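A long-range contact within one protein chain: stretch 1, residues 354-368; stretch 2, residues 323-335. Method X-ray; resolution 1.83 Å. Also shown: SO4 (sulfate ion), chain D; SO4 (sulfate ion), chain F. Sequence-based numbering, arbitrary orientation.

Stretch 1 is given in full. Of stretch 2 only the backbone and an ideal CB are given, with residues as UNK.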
ATOM      1  N   GLY A 354      -4.090 -14.334 -22.616  1.00 49.04           N
ATOM      2  CA  GLY A 354      -4.273 -14.869 -21.284  1.00 43.41           C
ATOM      3  C   GLY A 354      -5.066 -13.961 -20.366  1.00 41.34           C
ATOM      4  O   GLY A 354      -5.496 -12.865 -20.720  1.00 40.01           O
ATOM      5  N   PHE A 355      -5.304 -14.475 -19.163  1.00 44.01           N
ATOM      6  CA  PHE A 355      -5.859 -13.674 -18.080  1.00 44.66           C
ATOM      7  C   PHE A 355      -4.809 -12.649 -17.664  1.00 41.26           C
ATOM      8  O   PHE A 355      -3.692 -13.024 -17.290  1.00 46.25           O
ATOM      9  CB  PHE A 355      -6.231 -14.584 -16.912  1.00 44.58           C
ATOM     10  CG  PHE A 355      -7.075 -13.928 -15.850  1.00 43.33           C
ATOM     11  CD1 PHE A 355      -8.376 -13.547 -16.116  1.00 42.76           C
ATOM     12  CD2 PHE A 355      -6.570 -13.715 -14.580  1.00 44.04           C
ATOM     13  CE1 PHE A 355      -9.158 -12.960 -15.131  1.00 41.96           C
ATOM     14  CE2 PHE A 355      -7.345 -13.122 -13.597  1.00 42.47           C
ATOM     15  CZ  PHE A 355      -8.637 -12.748 -13.872  1.00 40.59           C
ATOM     16  N   ASP A 356      -5.150 -11.365 -17.713  1.00 32.49           N
ATOM     17  CA  ASP A 356      -4.138 -10.332 -17.496  1.00 31.86           C
ATOM     18  C   ASP A 356      -4.658  -9.237 -16.574  1.00 26.89           C
ATOM     19  O   ASP A 356      -4.332  -8.057 -16.734  1.00 28.73           O
ATOM     20  CB  ASP A 356      -3.646  -9.740 -18.820  1.00 38.50           C
ATOM     21  CG  ASP A 356      -4.727  -9.018 -19.583  1.00 44.45           C
ATOM     22  OD1 ASP A 356      -5.924  -9.293 -19.344  1.00 47.26           O
ATOM     23  OD2 ASP A 356      -4.378  -8.159 -20.420  1.00 47.38           O
ATOM     24  N   VAL A 357      -5.433  -9.617 -15.565  1.00 21.93           N
ATOM     25  CA  VAL A 357      -5.960  -8.657 -14.604  1.00 20.60           C
ATOM     26  C   VAL A 357      -4.944  -8.466 -13.481  1.00 19.78           C
ATOM     27  O   VAL A 357      -4.653  -9.398 -12.722  1.00 21.73           O
ATOM     28  CB  VAL A 357      -7.312  -9.118 -14.040  1.00 22.63           C
ATOM     29  CG1 VAL A 357      -7.820  -8.090 -13.038  1.00 22.70           C
ATOM     30  CG2 VAL A 357      -8.314  -9.358 -15.183  1.00 23.95           C
ATOM     31  N   HIS A 358      -4.435  -7.238 -13.361  1.00 19.11           N
ATOM     32  CA  HIS A 358      -3.480  -6.886 -12.311  1.00 19.85           C
ATOM     33  C   HIS A 358      -4.205  -6.514 -11.028  1.00 18.87           C
ATOM     34  O   HIS A 358      -3.892  -7.045  -9.954  1.00 18.94           O
ATOM     35  CB  HIS A 358      -2.598  -5.737 -12.819  1.00 21.72           C
ATOM     36  CG  HIS A 358      -1.478  -5.357 -11.902  1.00 21.80           C
ATOM     37  ND1 HIS A 358      -0.589  -6.276 -11.385  1.00 21.61           N
ATOM     38  CD2 HIS A 358      -1.079  -4.148 -11.444  1.00 21.36           C
ATOM     39  CE1 HIS A 358       0.299  -5.651 -10.633  1.00 21.93           C
ATOM     40  NE2 HIS A 358       0.026  -4.359 -10.654  1.00 21.18           N
ATOM     41  N   GLN A 359      -5.193  -5.622 -11.116  1.00 19.59           N
ATOM     42  CA  GLN A 359      -5.917  -5.160  -9.942  1.00 18.47           C
ATOM     43  C   GLN A 359      -7.355  -4.812 -10.307  1.00 19.10           C
ATOM     44  O   GLN A 359      -7.653  -4.431 -11.444  1.00 21.33           O
ATOM     45  CB  GLN A 359      -5.224  -3.945  -9.317  1.00 19.85           C
ATOM     46  CG  GLN A 359      -3.869  -4.280  -8.733  1.00 24.33           C
ATOM     47  CD  GLN A 359      -3.110  -3.077  -8.217  1.00 26.89           C
ATOM     48  OE1 GLN A 359      -3.589  -1.941  -8.269  1.00 26.20           O
ATOM     49  NE2 GLN A 359      -1.909  -3.326  -7.709  1.00 25.49           N
ATOM     50  N   ILE A 360      -8.233  -4.961  -9.320  1.00 18.81           N
ATOM     51  CA  ILE A 360      -9.640  -4.592  -9.420  1.00 19.28           C
ATOM     52  C   ILE A 360      -9.794  -3.220  -8.775  1.00 18.91           C
ATOM     53  O   ILE A 360      -9.651  -3.079  -7.553  1.00 18.55           O
ATOM     54  CB  ILE A 360     -10.540  -5.622  -8.725  1.00 19.62           C
ATOM     55  CG1 ILE A 360     -10.322  -7.019  -9.303  1.00 20.68           C
ATOM     56  CG2 ILE A 360     -12.005  -5.214  -8.845  1.00 20.06           C
ATOM     57  CD1 ILE A 360     -10.926  -8.128  -8.435  1.00 21.03           C
ATOM     58  N   ASN A 361     -10.113  -2.215  -9.577  1.00 19.03           N
ATOM     59  CA  ASN A 361     -10.319  -0.852  -9.094  1.00 21.45           C
ATOM     60  C   ASN A 361     -11.790  -0.687  -8.725  1.00 21.53           C
ATOM     61  O   ASN A 361     -12.654  -0.616  -9.608  1.00 21.22           O
ATOM     62  CB  ASN A 361      -9.908   0.164 -10.159  1.00 23.31           C
ATOM     63  CG  ASN A 361      -8.462   0.012 -10.581  1.00 23.38           C
ATOM     64  OD1 ASN A 361      -7.594  -0.261  -9.758  1.00 21.40           O
ATOM     65  ND2 ASN A 361      -8.201   0.174 -11.872  1.00 25.11           N
ATOM     66  N   CYS A 362     -12.067  -0.588  -7.424  1.00 20.66           N
ATOM     67  CA  CYS A 362     -13.412  -0.681  -6.863  1.00 21.27           C
ATOM     68  C   CYS A 362     -13.305  -0.361  -5.382  1.00 20.85           C
ATOM     69  O   CYS A 362     -12.343  -0.791  -4.745  1.00 22.68           O
ATOM     70  CB  CYS A 362     -13.979  -2.101  -7.055  1.00 22.97           C
ATOM     71  SG  CYS A 362     -15.758  -2.340  -6.752  1.00 26.69           S
ATOM     72  N   THR A 363     -14.258   0.399  -4.829  1.00 17.92           N
ATOM     73  CA  THR A 363     -14.264   0.519  -3.368  1.00 17.41           C
ATOM     74  C   THR A 363     -14.623  -0.840  -2.774  1.00 17.65           C
ATOM     75  O   THR A 363     -15.345  -1.631  -3.383  1.00 17.26           O
ATOM     76  CB  THR A 363     -15.228   1.600  -2.860  1.00 18.70           C
ATOM     77  OG1 THR A 363     -16.586   1.145  -2.948  1.00 20.41           O
ATOM     78  CG2 THR A 363     -15.051   2.893  -3.645  1.00 19.10           C
ATOM     79  N   TYR A 364     -14.075  -1.138  -1.595  1.00 17.29           N
ATOM     80  CA  TYR A 364     -14.295  -2.471  -1.043  1.00 18.54           C
ATOM     81  C   TYR A 364     -15.757  -2.670  -0.665  1.00 20.05           C
ATOM     82  O   TYR A 364     -16.316  -3.756  -0.863  1.00 21.59           O
ATOM     83  CB  TYR A 364     -13.371  -2.711   0.146  1.00 18.55           C
ATOM     84  CG  TYR A 364     -12.991  -4.163   0.297  1.00 18.63           C
ATOM     85  CD1 TYR A 364     -11.874  -4.681  -0.352  1.00 19.31           C
ATOM     86  CD2 TYR A 364     -13.761  -5.020   1.067  1.00 18.53           C
ATOM     87  CE1 TYR A 364     -11.529  -6.014  -0.222  1.00 21.16           C
ATOM     88  CE2 TYR A 364     -13.430  -6.345   1.203  1.00 18.66           C
ATOM     89  CZ  TYR A 364     -12.313  -6.844   0.558  1.00 20.31           C
ATOM     90  OH  TYR A 364     -11.990  -8.178   0.705  1.00 19.21           O
ATOM     91  N   TYR A 365     -16.402  -1.621  -0.153  1.00 19.74           N
ATOM     92  CA  TYR A 365     -17.823  -1.681   0.163  1.00 20.87           C
ATOM     93  C   TYR A 365     -18.654  -1.942  -1.088  1.00 20.08           C
ATOM     94  O   TYR A 365     -19.559  -2.787  -1.070  1.00 21.33           O
ATOM     95  CB  TYR A 365     -18.216  -0.373   0.849  1.00 21.40           C
ATOM     96  CG  TYR A 365     -19.647  -0.257   1.311  1.00 19.79           C
ATOM     97  CD1 TYR A 365     -20.153  -1.075   2.316  1.00 19.70           C
ATOM     98  CD2 TYR A 365     -20.478   0.715   0.778  1.00 20.55           C
ATOM     99  CE1 TYR A 365     -21.466  -0.932   2.759  1.00 22.97           C
ATOM    100  CE2 TYR A 365     -21.780   0.862   1.209  1.00 21.88           C
ATOM    101  CZ  TYR A 365     -22.273   0.035   2.189  1.00 22.46           C
ATOM    102  OH  TYR A 365     -23.575   0.198   2.608  1.00 22.19           O
ATOM    103  N   SER A 366     -18.344  -1.254  -2.192  1.00 19.60           N
ATOM    104  CA  SER A 366     -19.047  -1.519  -3.450  1.00 22.45           C
ATOM    105  C   SER A 366     -18.777  -2.936  -3.951  1.00 21.66           C
ATOM    106  O   SER A 366     -19.662  -3.581  -4.535  1.00 21.54           O
ATOM    107  CB  SER A 366     -18.627  -0.506  -4.520  1.00 24.28           C
ATOM    108  OG  SER A 366     -19.190   0.773  -4.287  1.00 22.81           O
ATOM    109  N   ALA A 367     -17.554  -3.434  -3.736  1.00 20.90           N
ATOM    110  CA  ALA A 367     -17.210  -4.781  -4.174  1.00 20.87           C
ATOM    111  C   ALA A 367     -18.054  -5.834  -3.470  1.00 19.60           C
ATOM    112  O   ALA A 367     -18.332  -6.890  -4.047  1.00 19.34           O
ATOM    113  CB  ALA A 367     -15.725  -5.049  -3.930  1.00 21.53           C
ATOM    114  N   LEU A 368     -18.479  -5.562  -2.239  1.00 18.84           N
ATOM    115  CA  LEU A 368     -19.365  -6.443  -1.490  1.00 20.74           C
ATOM    116  C   LEU A 368     -20.839  -6.111  -1.703  1.00 22.06           C
ATOM    117  O   LEU A 368     -21.684  -6.505  -0.891  1.00 22.40           O
ATOM    118  CB  LEU A 368     -19.022  -6.397  -0.002  1.00 21.16           C
ATOM    119  CG  LEU A 368     -17.651  -7.010   0.292  1.00 21.15           C
ATOM    120  CD1 LEU A 368     -17.240  -6.756   1.749  1.00 21.59           C
ATOM    121  CD2 LEU A 368     -17.659  -8.499  -0.011  1.00 21.83           C
ATOM    122  N   UNK A 323      -7.180 -20.484  -9.540  1.00 24.11           N
ATOM    123  CA  UNK A 323      -7.210 -20.721 -10.975  1.00 24.38           C
ATOM    124  C   UNK A 323      -7.964 -19.586 -11.673  1.00 23.50           C
ATOM    125  O   UNK A 323      -8.607 -18.740 -11.043  1.00 22.70           O
ATOM    126  CB  UNK A 323      -7.857 -22.072 -11.285  1.00 24.38           C
ATOM    127  N   UNK A 324      -7.833 -19.547 -12.998  1.00 24.68           N
ATOM    128  CA  UNK A 324      -8.448 -18.471 -13.771  1.00 26.81           C
ATOM    129  C   UNK A 324      -9.961 -18.445 -13.584  1.00 26.77           C
ATOM    130  O   UNK A 324     -10.563 -17.365 -13.509  1.00 26.87           O
ATOM    131  CB  UNK A 324      -8.107 -18.623 -15.255  1.00 26.81           C
ATOM    132  N   UNK A 325     -10.597 -19.617 -13.529  1.00 26.92           N
ATOM    133  CA  UNK A 325     -12.043 -19.661 -13.336  1.00 27.97           C
ATOM    134  C   UNK A 325     -12.475 -18.851 -12.119  1.00 27.27           C
ATOM    135  O   UNK A 325     -13.415 -18.054 -12.192  1.00 26.13           O
ATOM    136  CB  UNK A 325     -12.512 -21.110 -13.190  1.00 27.97           C
ATOM    137  N   UNK A 326     -11.829 -19.080 -10.975  1.00 27.76           N
ATOM    138  CA  UNK A 326     -12.245 -18.409  -9.745  1.00 31.64           C
ATOM    139  C   UNK A 326     -11.776 -16.962  -9.708  1.00 25.80           C
ATOM    140  O   UNK A 326     -12.488 -16.090  -9.187  1.00 24.32           O
ATOM    141  CB  UNK A 326     -11.709 -19.160  -8.525  1.00 31.64           C
ATOM    142  N   UNK A 327     -10.587 -16.677 -10.243  1.00 24.61           N
ATOM    143  CA  UNK A 327     -10.171 -15.286 -10.382  1.00 24.41           C
ATOM    144  C   UNK A 327     -11.183 -14.516 -11.229  1.00 24.41           C
ATOM    145  O   UNK A 327     -11.638 -13.430 -10.852  1.00 24.08           O
ATOM    146  CB  UNK A 327      -8.776 -15.200 -11.004  1.00 24.41           C
ATOM    147  N   UNK A 328     -11.559 -15.082 -12.371  1.00 25.67           N
ATOM    148  CA  UNK A 328     -12.507 -14.403 -13.243  1.00 30.88           C
ATOM    149  C   UNK A 328     -13.889 -14.294 -12.604  1.00 27.41           C
ATOM    150  O   UNK A 328     -14.582 -13.287 -12.803  1.00 26.27           O
ATOM    151  CB  UNK A 328     -12.607 -15.138 -14.581  1.00 30.88           C
ATOM    152  N   UNK A 329     -14.305 -15.300 -11.829  1.00 25.92           N
ATOM    153  CA  UNK A 329     -15.585 -15.211 -11.134  1.00 27.51           C
ATOM    154  C   UNK A 329     -15.648 -13.951 -10.278  1.00 25.71           C
ATOM    155  O   UNK A 329     -16.593 -13.162 -10.383  1.00 24.51           O
ATOM    156  CB  UNK A 329     -15.812 -16.452 -10.268  1.00 27.51           C
ATOM    157  N   UNK A 330     -14.650 -13.763  -9.404  1.00 25.36           N
ATOM    158  CA  UNK A 330     -14.634 -12.618  -8.498  1.00 23.93           C
ATOM    159  C   UNK A 330     -14.460 -11.316  -9.274  1.00 22.24           C
ATOM    160  O   UNK A 330     -15.121 -10.315  -8.982  1.00 21.01           O
ATOM    161  CB  UNK A 330     -13.517 -12.770  -7.463  1.00 23.93           C
ATOM    162  N   UNK A 331     -13.569 -11.306 -10.268  1.00 22.20           N
ATOM    163  CA  UNK A 331     -13.344 -10.102 -11.068  1.00 23.47           C
ATOM    164  C   UNK A 331     -14.634  -9.673 -11.750  1.00 23.33           C
ATOM    165  O   UNK A 331     -15.037  -8.503 -11.681  1.00 23.10           O
ATOM    166  CB  UNK A 331     -12.247 -10.339 -12.108  1.00 23.47           C
ATOM    167  N   UNK A 332     -15.297 -10.615 -12.416  1.00 23.75           N
ATOM    168  CA  UNK A 332     -16.524 -10.298 -13.141  1.00 24.42           C
ATOM    169  C   UNK A 332     -17.616  -9.797 -12.202  1.00 22.90           C
ATOM    170  O   UNK A 332     -18.384  -8.897 -12.560  1.00 23.77           O
ATOM    171  CB  UNK A 332     -17.018 -11.527 -13.907  1.00 24.42           C
ATOM    172  N   UNK A 333     -17.730 -10.394 -11.011  1.00 21.56           N
ATOM    173  CA  UNK A 333     -18.720  -9.921 -10.044  1.00 22.11           C
ATOM    174  C   UNK A 333     -18.388  -8.507  -9.588  1.00 21.95           C
ATOM    175  O   UNK A 333     -19.278  -7.658  -9.466  1.00 22.14           O
ATOM    176  CB  UNK A 333     -18.790 -10.862  -8.840  1.00 22.11           C
ATOM    177  N   UNK A 334     -17.107  -8.220  -9.335  1.00 22.03           N
ATOM    178  CA  UNK A 334     -16.735  -6.859  -8.956  1.00 21.36           C
ATOM    179  C   UNK A 334     -17.035  -5.872 -10.083  1.00 20.75           C
ATOM    180  O   UNK A 334     -17.511  -4.754  -9.835  1.00 20.80           O
ATOM    181  CB  UNK A 334     -15.252  -6.798  -8.584  1.00 21.36           C
ATOM    182  N   UNK A 335     -16.762  -6.264 -11.325  1.00 19.72           N
ATOM    183  CA  UNK A 335     -17.033  -5.374 -12.454  1.00 20.09           C
ATOM    184  C   UNK A 335     -18.536  -5.151 -12.626  1.00 22.26           C
ATOM    185  O   UNK A 335     -18.967  -4.049 -12.984  1.00 21.78           O
ATOM    186  CB  UNK A 335     -16.435  -5.948 -13.740  1.00 20.09           C
TER
HETATM  187  S   SO4 D 602       2.748  -2.069  -9.875  1.00 37.86           S
HETATM  188  O1  SO4 D 602       3.766  -3.117  -9.724  1.00 36.30           O
HETATM  189  O2  SO4 D 602       2.539  -1.748 -11.283  1.00 39.93           O
HETATM  190  O3  SO4 D 602       1.504  -2.552  -9.288  1.00 32.39           O
HETATM  191  O4  SO4 D 602       3.181  -0.853  -9.197  1.00 42.58           O
HETATM  192  S   SO4 F 604     -15.157 -20.428 -17.989  1.00 57.88           S
HETATM  193  O1  SO4 F 604     -14.244 -21.563 -18.071  1.00 62.67           O
HETATM  194  O2  SO4 F 604     -16.468 -20.892 -17.545  1.00 59.40           O
HETATM  195  O3  SO4 F 604     -15.264 -19.793 -19.300  1.00 50.04           O
HETATM  196  O4  SO4 F 604     -14.628 -19.466 -17.024  1.00 59.90           O

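Stretch 2 is helical from position 324 to 335, and its axis passes 9.3 Å from that of strand 357-361, with an angle of 31° between their N-to-C directions. Stretch 1 offers this helix mainly carbon: the ring of Phe 355, then Val 357, Ile 360, Cys 362 and Ala 367.

Position 323 precedes the first helical turn, and nothing of stretch 1 lies within 5.5 Å of its ideal CB. A capping residue such as Asp, Asn, Ser or Thr would suit it. It is Asp 323, whose OD1 accepts from the backbone N of position 326 at 2.9 Å, capping the helix.

At 324, CA-to-CB points sideways and the ideal CB lies 4.8 Å from Phe 355 CB, so a short or medium side chain fits. Thr 324 places CG2 4.0 Å from Phe 355 CB.

Positions 325, 326 and 329 are out of reach of stretch 1, which therefore sets no preference there. They are Lys 325, Lys 326 and Glu 329; the NZ of Lys 325 donates to O1 of the chain F sulfate at 2.7 Å.

Position 327 points toward stretch 1, and its ideal CB is already 3.6 Å from Phe 355 CE2. So little space along that line favours a small residue, Ala or perhaps Gly or Ser. Ala 327 makes exactly this contact, CB to CE2 of Phe 355.

At 328 the ideal CB stands 4.1 Å from Phe 355 CE1, but the bond points sideways, so a long chain can leave the ring. Lys 328 does so: its CB touches the ring while its end leads away.

Position 331 points toward stretch 1, its ideal CB 4.5 Å from Ile 360 CD1, 4.7 Å from Phe 355 CZ and 5.1 Å from Val 357 CG1. This apolar hollow suits Val, Ile or Leu. Val 331 fills it with CG2, 3.7 Å from Ile 360 CD1, 4.1 Å from Phe 355 CZ, at the ring edge, and 4.2 Å from Val 357 CG1.

Positions 330, 332, 333 and 335 have CB vectors sideways or, at 332, away, so constraint is slight; the residues are Val 330, Asp 332, Ile 333 and Val 335.

At 334 the CB points sideways, 3.6 Å from Ile 360 CG2 and 5.0 Å from Ala 367 CB, while the CA atoms of 334 and Ala 367 are 5.2 Å apart. Such close backbones favour a compact side chain: Ala, Ser, Cys or possibly Val. Cys 334 (chi1 m) keeps the CB contact with Ile 360 CG2 and sets SG 4.0 Å from Ala 367 CB.

Stretch 2 323-335: DTKKAKEVVDICV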
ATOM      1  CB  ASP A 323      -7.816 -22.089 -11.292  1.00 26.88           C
ATOM      2  CG  ASP A 323      -9.280 -22.202 -10.915  1.00 31.34           C
ATOM      3  OD1 ASP A 323      -9.893 -21.193 -10.512  1.00 31.78           O
ATOM      4  OD2 ASP A 323      -9.816 -23.325 -11.031  1.00 34.21           O
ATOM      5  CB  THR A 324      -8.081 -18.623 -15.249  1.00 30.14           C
ATOM      6  OG1 THR A 324      -6.658 -18.503 -15.394  1.00 30.41           O
ATOM      7  CG2 THR A 324      -8.766 -17.560 -16.090  1.00 31.20           C
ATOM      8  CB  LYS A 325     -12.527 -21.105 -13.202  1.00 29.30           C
ATOM      9  CG  LYS A 325     -12.533 -21.870 -14.493  1.00 31.32           C
ATOM     10  CD  LYS A 325     -12.882 -23.335 -14.263  1.00 32.24           C
ATOM     11  CE  LYS A 325     -12.721 -24.120 -15.533  1.00 34.94           C
ATOM     12  NZ  LYS A 325     -13.783 -23.757 -16.518  1.00 34.75           N
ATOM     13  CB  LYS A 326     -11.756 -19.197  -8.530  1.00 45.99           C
ATOM     14  CG  LYS A 326     -12.314 -20.622  -8.507  1.00 60.78           C
ATOM     15  CD  LYS A 326     -13.818 -20.614  -8.244  1.00 72.22           C
ATOM     16  CE  LYS A 326     -14.477 -21.925  -8.631  1.00 82.02           C
ATOM     17  NZ  LYS A 326     -15.944 -21.884  -8.367  1.00 86.93           N
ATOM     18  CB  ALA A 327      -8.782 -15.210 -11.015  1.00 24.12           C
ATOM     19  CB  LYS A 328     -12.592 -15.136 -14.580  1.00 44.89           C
ATOM     20  CG  LYS A 328     -13.207 -14.302 -15.683  1.00 61.53           C
ATOM     21  CD  LYS A 328     -13.168 -15.010 -17.023  1.00 77.48           C
ATOM     22  CE  LYS A 328     -13.845 -14.169 -18.094  1.00 89.26           C
ATOM     23  NZ  LYS A 328     -14.668 -14.998 -19.019  1.00 96.06           N
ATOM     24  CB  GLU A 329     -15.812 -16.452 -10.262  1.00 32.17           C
ATOM     25  CG  GLU A 329     -17.175 -16.459  -9.546  1.00 38.02           C
ATOM     26  CD  GLU A 329     -17.106 -16.866  -8.075  1.00 42.25           C
ATOM     27  OE1 GLU A 329     -15.993 -17.038  -7.527  1.00 43.03           O
ATOM     28  OE2 GLU A 329     -18.181 -17.015  -7.456  1.00 43.48           O
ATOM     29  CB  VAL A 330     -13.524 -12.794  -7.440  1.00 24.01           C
ATOM     30  CG1 VAL A 330     -13.383 -11.544  -6.589  1.00 21.90           C
ATOM     31  CG2 VAL A 330     -13.815 -14.005  -6.566  1.00 27.38           C
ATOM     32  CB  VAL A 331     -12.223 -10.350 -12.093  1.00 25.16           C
ATOM     33  CG1 VAL A 331     -12.235  -9.292 -13.187  1.00 24.62           C
ATOM     34  CG2 VAL A 331     -10.871 -10.380 -11.386  1.00 24.77           C
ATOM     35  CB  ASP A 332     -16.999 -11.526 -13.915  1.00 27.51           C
ATOM     36  CG  ASP A 332     -16.156 -11.813 -15.151  1.00 30.23           C
ATOM     37  OD1 ASP A 332     -15.359 -10.942 -15.563  1.00 30.99           O
ATOM     38  OD2 ASP A 332     -16.279 -12.923 -15.702  1.00 31.54           O
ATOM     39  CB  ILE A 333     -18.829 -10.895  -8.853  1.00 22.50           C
ATOM     40  CG1 ILE A 333     -19.497 -12.198  -9.318  1.00 23.83           C
ATOM     41  CG2 ILE A 333     -19.585 -10.241  -7.681  1.00 22.57           C
ATOM     42  CD1 ILE A 333     -19.463 -13.303  -8.285  1.00 26.00           C
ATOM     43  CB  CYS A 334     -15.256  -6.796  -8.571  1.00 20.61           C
ATOM     44  SG  CYS A 334     -14.890  -7.568  -6.979  1.00 21.86           S
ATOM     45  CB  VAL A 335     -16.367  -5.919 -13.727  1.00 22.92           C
ATOM     46  CG1 VAL A 335     -16.804  -5.134 -14.949  1.00 26.04           C
ATOM     47  CG2 VAL A 335     -14.842  -5.844 -13.578  1.00 23.40           C
TER
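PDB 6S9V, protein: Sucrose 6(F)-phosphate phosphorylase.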